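Local coordinates for putative CRISPR-associated endoribonuclease-like protein Cas6 (Pyrococcus furiosus, PDB 3UFC), which binds CRISPR RNA and is related to the Cas6 endoribonucleases of the CRISPR antiviral defence system, at residues F20-E25 with F102-V107. Numbering follows the deposited sequence.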
ATOM      1  N   PHE A  20      -5.077  -7.428  13.770  1.00 33.72           N
ATOM      2  CA  PHE A  20      -3.967  -6.702  13.156  1.00 34.88           C
ATOM      3  C   PHE A  20      -3.764  -7.072  11.686  1.00 33.11           C
ATOM      4  O   PHE A  20      -3.451  -6.213  10.863  1.00 33.55           O
ATOM      5  CB  PHE A  20      -2.628  -6.988  13.854  1.00 38.45           C
ATOM      6  CG  PHE A  20      -2.622  -6.765  15.337  1.00 43.60           C
ATOM      7  CD1 PHE A  20      -2.816  -7.833  16.214  1.00 46.62           C
ATOM      8  CD2 PHE A  20      -2.337  -5.509  15.864  1.00 46.48           C
ATOM      9  CE1 PHE A  20      -2.716  -7.656  17.594  1.00 47.05           C
ATOM     10  CE2 PHE A  20      -2.237  -5.320  17.245  1.00 47.36           C
ATOM     11  CZ  PHE A  20      -2.424  -6.397  18.110  1.00 47.87           C
ATOM     12  N   ASN A  21      -3.929  -8.355  11.370  1.00 31.52           N
ATOM     13  CA  ASN A  21      -3.690  -8.877  10.020  1.00 31.07           C
ATOM     14  C   ASN A  21      -4.904  -8.952   9.097  1.00 30.19           C
ATOM     15  O   ASN A  21      -5.344 -10.042   8.730  1.00 31.18           O
ATOM     16  CB  ASN A  21      -3.062 -10.269  10.147  1.00 33.02           C
ATOM     17  CG  ASN A  21      -1.937 -10.305  11.164  1.00 33.13           C
ATOM     18  OD1 ASN A  21      -0.870  -9.731  10.950  1.00 34.24           O
ATOM     19  ND2 ASN A  21      -2.177 -10.971  12.289  1.00 37.84           N
ATOM     20  N   TYR A  22      -5.416  -7.796   8.683  1.00 27.59           N
ATOM     21  CA  TYR A  22      -6.599  -7.752   7.828  1.00 27.24           C
ATOM     22  C   TYR A  22      -6.323  -7.510   6.346  1.00 26.20           C
ATOM     23  O   TYR A  22      -7.256  -7.455   5.543  1.00 24.94           O
ATOM     24  CB  TYR A  22      -7.545  -6.660   8.342  1.00 25.63           C
ATOM     25  CG  TYR A  22      -6.868  -5.314   8.464  1.00 25.36           C
ATOM     26  CD1 TYR A  22      -6.568  -4.553   7.330  1.00 26.20           C
ATOM     27  CD2 TYR A  22      -6.465  -4.832   9.705  1.00 25.40           C
ATOM     28  CE1 TYR A  22      -5.877  -3.342   7.437  1.00 23.80           C
ATOM     29  CE2 TYR A  22      -5.777  -3.627   9.821  1.00 25.47           C
ATOM     30  CZ  TYR A  22      -5.485  -2.889   8.687  1.00 23.70           C
ATOM     31  OH  TYR A  22      -4.781  -1.712   8.811  1.00 22.74           O
ATOM     32  N   ASN A  23      -5.054  -7.377   5.974  1.00 26.64           N
ATOM     33  CA  ASN A  23      -4.721  -7.089   4.580  1.00 25.46           C
ATOM     34  C   ASN A  23      -5.408  -7.906   3.496  1.00 25.35           C
ATOM     35  O   ASN A  23      -6.032  -7.339   2.602  1.00 25.62           O
ATOM     36  CB  ASN A  23      -3.209  -7.137   4.369  1.00 23.44           C
ATOM     37  CG  ASN A  23      -2.520  -5.911   4.914  1.00 24.13           C
ATOM     38  OD1 ASN A  23      -2.365  -5.760   6.124  1.00 26.15           O
ATOM     39  ND2 ASN A  23      -2.124  -5.007   4.020  1.00 22.62           N
ATOM     40  N   TYR A  24      -5.316  -9.228   3.557  1.00 26.53           N
ATOM     41  CA  TYR A  24      -5.936 -10.033   2.511  1.00 27.59           C
ATOM     42  C   TYR A  24      -7.453  -9.898   2.471  1.00 26.48           C
ATOM     43  O   TYR A  24      -8.049  -9.896   1.393  1.00 26.29           O
ATOM     44  CB  TYR A  24      -5.563 -11.510   2.661  1.00 29.76           C
ATOM     45  CG  TYR A  24      -5.924 -12.319   1.441  1.00 32.79           C
ATOM     46  CD1 TYR A  24      -5.265 -12.115   0.231  1.00 36.57           C
ATOM     47  CD2 TYR A  24      -6.933 -13.277   1.488  1.00 37.39           C
ATOM     48  CE1 TYR A  24      -5.600 -12.846  -0.906  1.00 39.46           C
ATOM     49  CE2 TYR A  24      -7.276 -14.017   0.354  1.00 40.19           C
ATOM     50  CZ  TYR A  24      -6.605 -13.795  -0.836  1.00 41.21           C
ATOM     51  OH  TYR A  24      -6.934 -14.525  -1.957  1.00 44.90           O
ATOM     52  N   GLU A  25      -8.075  -9.794   3.641  1.00 26.39           N
ATOM     53  CA  GLU A  25      -9.527  -9.652   3.717  1.00 27.38           C
ATOM     54  C   GLU A  25      -9.971  -8.314   3.118  1.00 25.80           C
ATOM     55  O   GLU A  25     -10.956  -8.247   2.385  1.00 25.17           O
ATOM     56  CB  GLU A  25      -9.995  -9.749   5.173  1.00 28.98           C
ATOM     57  CG  GLU A  25     -11.513  -9.764   5.312  1.00 35.13           C
ATOM     58  CD  GLU A  25     -11.984  -9.932   6.748  1.00 38.82           C
ATOM     59  OE1 GLU A  25     -13.207 -10.100   6.946  1.00 40.05           O
ATOM     60  OE2 GLU A  25     -11.142  -9.892   7.673  1.00 39.64           O
ATOM     61  N   PHE A 102     -17.757  -2.794   4.651  1.00 37.23           N
ATOM     62  CA  PHE A 102     -16.524  -3.568   4.765  1.00 37.00           C
ATOM     63  C   PHE A 102     -16.525  -4.362   6.062  1.00 37.74           C
ATOM     64  O   PHE A 102     -16.981  -3.881   7.099  1.00 36.68           O
ATOM     65  CB  PHE A 102     -15.283  -2.667   4.737  1.00 35.59           C
ATOM     66  CG  PHE A 102     -14.886  -2.215   3.359  1.00 35.37           C
ATOM     67  CD1 PHE A 102     -15.290  -0.974   2.872  1.00 36.23           C
ATOM     68  CD2 PHE A 102     -14.113  -3.039   2.542  1.00 31.95           C
ATOM     69  CE1 PHE A 102     -14.929  -0.559   1.585  1.00 35.29           C
ATOM     70  CE2 PHE A 102     -13.749  -2.637   1.263  1.00 32.22           C
ATOM     71  CZ  PHE A 102     -14.157  -1.393   0.780  1.00 34.24           C
ATOM     72  N   LYS A 103     -16.005  -5.582   5.991  1.00 38.18           N
ATOM     73  CA  LYS A 103     -15.925  -6.460   7.146  1.00 38.78           C
ATOM     74  C   LYS A 103     -14.456  -6.742   7.453  1.00 38.13           C
ATOM     75  O   LYS A 103     -13.730  -7.270   6.613  1.00 38.07           O
ATOM     76  CB  LYS A 103     -16.659  -7.770   6.843  1.00 42.24           C
ATOM     77  CG  LYS A 103     -16.735  -8.748   8.001  1.00 47.62           C
ATOM     78  CD  LYS A 103     -17.595  -8.207   9.133  1.00 51.63           C
ATOM     79  CE  LYS A 103     -17.870  -9.288  10.171  1.00 53.23           C
ATOM     80  NZ  LYS A 103     -18.689  -8.780  11.308  1.00 55.61           N
ATOM     81  N   ILE A 104     -14.015  -6.357   8.645  1.00 37.44           N
ATOM     82  CA  ILE A 104     -12.638  -6.586   9.070  1.00 37.61           C
ATOM     83  C   ILE A 104     -12.749  -7.446  10.323  1.00 38.95           C
ATOM     84  O   ILE A 104     -13.104  -6.952  11.397  1.00 36.56           O
ATOM     85  CB  ILE A 104     -11.902  -5.255   9.407  1.00 37.73           C
ATOM     86  CG1 ILE A 104     -11.666  -4.431   8.136  1.00 38.55           C
ATOM     87  CG2 ILE A 104     -10.560  -5.552  10.052  1.00 37.59           C
ATOM     88  CD1 ILE A 104     -12.924  -3.916   7.477  1.00 42.98           C
ATOM     89  N   GLY A 105     -12.455  -8.736  10.184  1.00 39.87           N
ATOM     90  CA  GLY A 105     -12.581  -9.626  11.321  1.00 40.96           C
ATOM     91  C   GLY A 105     -14.063  -9.692  11.647  1.00 41.39           C
ATOM     92  O   GLY A 105     -14.876  -9.987  10.772  1.00 40.87           O
ATOM     93  N   ASP A 106     -14.424  -9.400  12.891  1.00 42.53           N
ATOM     94  CA  ASP A 106     -15.829  -9.427  13.290  1.00 44.58           C
ATOM     95  C   ASP A 106     -16.394  -8.018  13.384  1.00 43.72           C
ATOM     96  O   ASP A 106     -17.489  -7.813  13.907  1.00 44.60           O
ATOM     97  CB  ASP A 106     -15.982 -10.125  14.643  1.00 47.70           C
ATOM     98  CG  ASP A 106     -15.516 -11.566  14.609  1.00 50.95           C
ATOM     99  OD1 ASP A 106     -16.106 -12.362  13.847  1.00 53.23           O
ATOM    100  OD2 ASP A 106     -14.557 -11.900  15.338  1.00 53.63           O
ATOM    101  N   VAL A 107     -15.646  -7.047  12.871  1.00 40.99           N
ATOM    102  CA  VAL A 107     -16.075  -5.657  12.914  1.00 39.07           C
ATOM    103  C   VAL A 107     -16.552  -5.165  11.551  1.00 38.34           C
ATOM    104  O   VAL A 107     -15.850  -5.300  10.545  1.00 37.27           O
ATOM    105  CB  VAL A 107     -14.927  -4.743  13.398  1.00 39.44           C
ATOM    106  CG1 VAL A 107     -15.425  -3.310  13.560  1.00 38.38           C
ATOM    107  CG2 VAL A 107     -14.375  -5.269  14.711  1.00 39.53           C
TER
HETATM  108  O   HOH W   1     -14.533 -11.480   8.541  1.00 41.74           O
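The loop that leads into helix 23-37 runs past the turn end of a β-hairpin, the CA atoms of Y22 and I104 standing 6.3 Å apart. This is the N-terminal ferredoxin-like domain of the Cas6 family: strands 101-104 and 107-116 form the hairpin at one edge of its antiparallel sheet, joined by a type II' turn from I104 to V107 with G105 at positive phi (66°). E25, in the first turn of the helix, bridges to that turn. Its CG lies anti to the backbone N (chi1 -174°) and the chain stays extended beyond, so the carboxylate arrives at full stretch. G105 N donates to E25 OE2 at 3.1 Å, nearly straight at 168° but from above the carboxylate plane. The other oxygen, E25 OE1, sits 2.9 Å from K103 O; both are acceptors, so no bond joins them, and the proximity could raise the pKa of E25, although the G105 N-H and a bound water would work against this. K103 O is served instead by Q29 NE2, one turn further along the helix. Away from the carboxylate, the side chains of Y22 and I104 run alongside each other in the same direction, with Y22 CB 3.6 Å from I104 CG2. The Y22 ring leads on toward strand 53-59, where its OH hydrogen-bonds I57 N. A single water completes the link, donating to E25 OE1 at 2.5 Å and to G105 O at 2.7 Å.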